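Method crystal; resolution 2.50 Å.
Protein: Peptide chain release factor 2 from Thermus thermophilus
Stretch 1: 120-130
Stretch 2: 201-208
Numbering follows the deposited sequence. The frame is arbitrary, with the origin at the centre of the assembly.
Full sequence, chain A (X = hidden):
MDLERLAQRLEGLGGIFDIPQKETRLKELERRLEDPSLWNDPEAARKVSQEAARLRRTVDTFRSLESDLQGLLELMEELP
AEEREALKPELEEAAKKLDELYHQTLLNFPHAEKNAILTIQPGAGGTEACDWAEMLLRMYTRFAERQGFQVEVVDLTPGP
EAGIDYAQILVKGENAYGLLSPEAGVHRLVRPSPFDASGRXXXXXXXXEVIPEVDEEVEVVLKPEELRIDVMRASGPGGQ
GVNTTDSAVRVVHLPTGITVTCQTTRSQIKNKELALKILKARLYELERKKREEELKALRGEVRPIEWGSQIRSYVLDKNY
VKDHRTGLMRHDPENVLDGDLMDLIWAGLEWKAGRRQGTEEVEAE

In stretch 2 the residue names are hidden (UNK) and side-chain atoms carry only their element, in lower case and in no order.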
ATOM      1  N   ILE A 120       4.115   3.705 -11.850  1.00 52.17           N
ATOM      2  CA  ILE A 120       3.831   5.086 -12.260  1.00 52.04           C
ATOM      3  C   ILE A 120       3.976   5.302 -13.752  1.00 52.30           C
ATOM      4  O   ILE A 120       4.962   4.899 -14.354  1.00 56.70           O
ATOM      5  CB  ILE A 120       4.800   6.074 -11.555  1.00 59.29           C
ATOM      6  CG1 ILE A 120       4.554   6.035 -10.037  1.00 59.19           C
ATOM      7  CG2 ILE A 120       4.569   7.509 -12.044  1.00 52.21           C
ATOM      8  CD1 ILE A 120       5.781   6.200  -9.211  1.00 56.33           C
ATOM      9  N   GLN A 121       2.987   5.938 -14.364  1.00 62.87           N
ATOM     10  CA  GLN A 121       3.074   6.236 -15.787  1.00 61.08           C
ATOM     11  C   GLN A 121       2.559   7.632 -15.975  1.00 60.97           C
ATOM     12  O   GLN A 121       1.608   8.013 -15.318  1.00 66.16           O
ATOM     13  CB  GLN A 121       2.216   5.254 -16.582  1.00 65.61           C
ATOM     14  CG  GLN A 121       2.853   3.882 -16.705  1.00 76.24           C
ATOM     15  CD  GLN A 121       2.005   2.888 -17.452  1.00 77.14           C
ATOM     16  OE1 GLN A 121       1.032   2.334 -16.921  1.00 76.42           O
ATOM     17  NE2 GLN A 121       2.373   2.649 -18.700  1.00 83.53           N
ATOM     18  N   PRO A 122       3.209   8.439 -16.814  1.00 59.73           N
ATOM     19  CA  PRO A 122       2.652   9.793 -16.974  1.00 57.09           C
ATOM     20  C   PRO A 122       1.258   9.765 -17.648  1.00 59.89           C
ATOM     21  O   PRO A 122       0.838   8.759 -18.188  1.00 58.97           O
ATOM     22  CB  PRO A 122       3.695  10.531 -17.832  1.00 55.47           C
ATOM     23  CG  PRO A 122       4.525   9.430 -18.495  1.00 59.13           C
ATOM     24  CD  PRO A 122       4.525   8.292 -17.467  1.00 62.78           C
ATOM     25  N   GLY A 123       0.534  10.866 -17.563  1.00 64.40           N
ATOM     26  CA  GLY A 123      -0.780  10.957 -18.164  1.00 61.40           C
ATOM     27  C   GLY A 123      -0.641  12.131 -19.101  1.00 67.99           C
ATOM     28  O   GLY A 123       0.377  12.253 -19.787  1.00 74.09           O
ATOM     29  N   ALA A 124      -1.622  13.022 -19.129  1.00 66.49           N
ATOM     30  CA  ALA A 124      -1.510  14.180 -20.011  1.00 66.58           C
ATOM     31  C   ALA A 124      -0.616  15.288 -19.451  1.00 70.09           C
ATOM     32  O   ALA A 124      -0.428  15.383 -18.239  1.00 77.07           O
ATOM     33  CB  ALA A 124      -2.863  14.717 -20.285  1.00 48.26           C
ATOM     34  N   GLY A 125      -0.089  16.138 -20.335  1.00 74.34           N
ATOM     35  CA  GLY A 125       0.783  17.226 -19.912  1.00 75.33           C
ATOM     36  C   GLY A 125       2.097  17.297 -20.681  1.00 78.59           C
ATOM     37  O   GLY A 125       2.832  18.300 -20.588  1.00 80.67           O
ATOM     38  N   GLY A 126       2.406  16.225 -21.419  1.00 61.46           N
ATOM     39  CA  GLY A 126       3.612  16.198 -22.238  1.00 54.00           C
ATOM     40  C   GLY A 126       4.905  16.060 -21.468  1.00 57.07           C
ATOM     41  O   GLY A 126       5.005  15.197 -20.616  1.00 65.02           O
ATOM     42  N   THR A 127       5.903  16.891 -21.728  1.00 73.29           N
ATOM     43  CA  THR A 127       7.141  16.724 -20.987  1.00 79.09           C
ATOM     44  C   THR A 127       6.898  16.965 -19.506  1.00 83.24           C
ATOM     45  O   THR A 127       7.532  16.313 -18.653  1.00 81.26           O
ATOM     46  CB  THR A 127       8.218  17.688 -21.453  1.00 85.55           C
ATOM     47  OG1 THR A 127       8.179  17.774 -22.876  1.00 90.50           O
ATOM     48  CG2 THR A 127       9.606  17.191 -20.999  1.00 80.50           C
ATOM     49  N   GLU A 128       5.991  17.908 -19.208  1.00 75.06           N
ATOM     50  CA  GLU A 128       5.650  18.232 -17.828  1.00 72.35           C
ATOM     51  C   GLU A 128       5.205  16.965 -17.105  1.00 73.84           C
ATOM     52  O   GLU A 128       5.590  16.733 -15.947  1.00 72.46           O
ATOM     53  CB  GLU A 128       4.525  19.263 -17.767  1.00 76.57           C
ATOM     54  CG  GLU A 128       4.920  20.656 -17.291  1.00 76.10           C
ATOM     55  CD  GLU A 128       5.306  20.757 -15.793  1.00 85.20           C
ATOM     56  OE1 GLU A 128       6.515  20.590 -15.472  1.00 85.97           O
ATOM     57  OE2 GLU A 128       4.408  21.012 -14.945  1.00 80.53           O
ATOM     58  N   ALA A 129       4.408  16.132 -17.776  1.00 64.00           N
ATOM     59  CA  ALA A 129       3.962  14.903 -17.128  1.00 64.33           C
ATOM     60  C   ALA A 129       5.064  13.850 -16.831  1.00 58.94           C
ATOM     61  O   ALA A 129       4.935  13.031 -15.914  1.00 55.72           O
ATOM     62  CB  ALA A 129       2.815  14.265 -17.938  1.00 46.60           C
ATOM     63  N   CYS A 130       6.142  13.862 -17.593  1.00 52.14           N
ATOM     64  CA  CYS A 130       7.197  12.882 -17.370  1.00 61.89           C
ATOM     65  C   CYS A 130       8.008  13.304 -16.152  1.00 59.02           C
ATOM     66  O   CYS A 130       8.439  12.470 -15.351  1.00 57.77           O
ATOM     67  CB  CYS A 130       8.125  12.757 -18.609  1.00 75.19           C
ATOM     68  SG  CYS A 130       7.316  12.276 -20.176  1.00 86.29           S
ATOM     69  N   UNK A 201       0.867  28.645 -16.027  1.00 76.74           N
ATOM     70  CA  UNK A 201       0.604  27.479 -15.176  1.00 74.99           C
ATOM     71  C   UNK A 201       0.236  26.289 -16.061  1.00 74.50           C
ATOM     72  O   UNK A 201      -0.592  26.406 -16.969  1.00 80.79           O
ATOM     73  c   UNK A 201      -0.593  27.695 -14.214  1.00 77.76           C
ATOM     74  c   UNK A 201      -0.800  29.089 -13.603  1.00 75.82           C
ATOM     75  c   UNK A 201      -0.590  29.133 -12.050  1.00 73.00           C
ATOM     76  n   UNK A 201      -3.136  29.391 -10.738  1.00 78.48           N
ATOM     77  n   UNK A 201      -1.297  28.096 -11.264  1.00 76.84           N
ATOM     78  n   UNK A 201      -2.990  27.241  -9.934  1.00 74.51           N
ATOM     79  c   UNK A 201      -2.479  28.240 -10.658  1.00 69.34           C
ATOM     80  N   UNK A 202       0.851  25.147 -15.809  1.00 72.79           N
ATOM     81  CA  UNK A 202       0.511  23.952 -16.562  1.00 67.51           C
ATOM     82  C   UNK A 202      -0.193  23.032 -15.596  1.00 67.07           C
ATOM     83  O   UNK A 202      -0.141  23.201 -14.372  1.00 62.72           O
ATOM     84  n   UNK A 202       3.119  24.244 -20.379  1.00 82.40           N
ATOM     85  c   UNK A 202       2.981  25.406 -19.762  1.00 82.96           C
ATOM     86  c   UNK A 202       1.742  23.240 -17.119  1.00 77.46           C
ATOM     87  c   UNK A 202       2.262  23.828 -18.397  1.00 84.25           C
ATOM     88  c   UNK A 202       2.673  23.242 -19.547  1.00 84.14           C
ATOM     89  n   UNK A 202       2.465  25.185 -18.565  1.00 87.88           N
ATOM     90  N   UNK A 203      -0.884  22.066 -16.162  1.00 74.28           N
ATOM     91  CA  UNK A 203      -1.590  21.100 -15.363  1.00 70.54           C
ATOM     92  C   UNK A 203      -1.089  19.811 -15.935  1.00 65.14           C
ATOM     93  O   UNK A 203      -1.004  19.684 -17.144  1.00 67.53           O
ATOM     94  c   UNK A 203      -3.815  20.252 -14.673  1.00 60.82           C
ATOM     95  o   UNK A 203      -3.460  22.612 -15.137  1.00 54.49           O
ATOM     96  c   UNK A 203      -3.091  21.267 -15.526  1.00 55.50           C
ATOM     97  N   UNK A 204      -0.711  18.881 -15.063  1.00 50.67           N
ATOM     98  CA  UNK A 204      -0.137  17.621 -15.499  1.00 48.71           C
ATOM     99  C   UNK A 204      -0.733  16.516 -14.684  1.00 45.47           C
ATOM    100  O   UNK A 204      -1.291  16.767 -13.603  1.00 46.42           O
ATOM    101  o   UNK A 204       2.012  18.599 -16.062  1.00 68.71           O
ATOM    102  c   UNK A 204       1.367  17.624 -15.277  1.00 51.53           C
ATOM    103  N   UNK A 205      -0.643  15.296 -15.196  1.00 53.31           N
ATOM    104  CA  UNK A 205      -1.197  14.150 -14.484  1.00 52.25           C
ATOM    105  C   UNK A 205      -0.287  12.976 -14.648  1.00 50.67           C
ATOM    106  O   UNK A 205       0.508  12.928 -15.580  1.00 59.31           O
ATOM    107  c   UNK A 205      -3.652  15.872 -15.798  1.00 55.11           C
ATOM    108  c   UNK A 205      -3.612  14.790 -14.911  1.00 55.37           C
ATOM    109  c   UNK A 205      -4.526  16.934 -15.590  1.00 49.68           C
ATOM    110  c   UNK A 205      -2.561  13.739 -15.055  1.00 49.97           C
ATOM    111  c   UNK A 205      -5.347  15.825 -13.601  1.00 50.96           C
ATOM    112  c   UNK A 205      -5.371  16.913 -14.493  1.00 47.11           C
ATOM    113  c   UNK A 205      -4.473  14.775 -13.818  1.00 48.67           C
ATOM    114  N   UNK A 206      -0.416  12.035 -13.725  1.00 47.39           N
ATOM    115  CA  UNK A 206       0.337  10.775 -13.735  1.00 43.81           C
ATOM    116  C   UNK A 206      -0.554   9.902 -12.887  1.00 41.23           C
ATOM    117  O   UNK A 206      -1.175  10.410 -11.976  1.00 42.46           O
ATOM    118  c   UNK A 206       1.706  10.940 -13.093  1.00 44.46           C
ATOM    119  N   UNK A 207      -0.663   8.622 -13.208  1.00 51.32           N
ATOM    120  CA  UNK A 207      -1.474   7.726 -12.398  1.00 53.07           C
ATOM    121  C   UNK A 207      -0.538   6.786 -11.637  1.00 52.39           C
ATOM    122  O   UNK A 207       0.549   6.454 -12.151  1.00 54.20           O
ATOM    123  N   UNK A 208      -0.950   6.361 -10.436  1.00 55.88           N
ATOM    124  CA  UNK A 208      -0.145   5.480  -9.577  1.00 54.79           C
ATOM    125  C   UNK A 208      -0.920   4.222  -9.253  1.00 61.33           C
ATOM    126  O   UNK A 208      -2.076   4.320  -8.859  1.00 64.66           O
ATOM    127  c   UNK A 208       0.859   5.245  -7.219  1.00 34.56           C
ATOM    128  c   UNK A 208       0.217   6.201  -8.197  1.00 48.38           C
ATOM    129  c   UNK A 208       1.169   7.380  -8.441  1.00 34.29           C
TER
HETATM  130  O   HOH W   1       1.737  20.798 -14.552  1.00 43.74           O

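Position 201 has seven side-chain atoms beyond the backbone: three carbons, a nitrogen, then a carbon carrying two more nitrogens. That is a guanidinium on a long chain. It touches nothing on stretch 1. The residue is Arg201.

Position 202 has one carbon followed by a five-membered ring of three carbons and two nitrogens, which is an imidazole. Its CB lies 4.1 Å from Glu128 OE2. Glu128 CG sits obliquely to the ring. The residue is His202.

Position 203 has one carbon that carries an oxygen and a second carbon. Its CA-to-CB bond points away from stretch 1. The branch at CB carries one hydroxyl and one methyl. The residue is Thr203.

Position 204 has one carbon and one oxygen, a short hydroxyl side chain whose CA-to-CB bond points toward stretch 1. The oxygen is 3.1 Å from Glu128 CB and 3.8 Å from Ala129 N. The residue is Ser204. Water 1 lies 2.7 Å from Ser204 OG and 2.7 Å from Glu128 OE2, is hydrogen-bonded to both, and donates to the carboxylate. A CB on Gly125 would clash with Ser204 OG, and the backbone angles of Gly125 by themselves call for glycine.

Position 205 has one carbon and a six-carbon ring with no polar atom. Ala124 O lies at the ring edge, near its plane. The residue is Phe205. Its backbone N donates to Ala124 O at 3.1 Å, and its O accepts from Gly123 N at 2.9 Å.

Position 206 has a single carbon. The CA atom of this position is 4.1 Å from Pro122 CA, so the strands run close here. The residue is Ala206.

Position 207 has no side-chain atoms. It is Gly207. There would be room for a CB, so this contact does not explain the glycine. Gly207 N donates to Gln121 O at 3.2 Å, and Gln121 N returns a weak bond to Gly207 O at 3.3 Å.

Position 208 has three carbons, branched at CB, and one of them is 4.0 Å from Ile120 CG1. The residue is Val208.

The contact is an antiparallel strand pair. Gln121 and Gly207 form the hydrogen-bonded pair, flanked by the non-hydrogen-bonded pairs Ile120 with Val208 and Pro122 with Ala206, whose side chains share one face of the sheet. Beyond Pro122 the backbone bonds continue into the loop through Gly123 and Ala124. Farther along, the start of the helix meets the strand, where water 1 links Glu128 to Ser204 and Ala129 CB packs 3.6 Å from Phe205 O. Together the stretches bury 495 Å².

Stretch 2 (201-208) RHTSFAGV
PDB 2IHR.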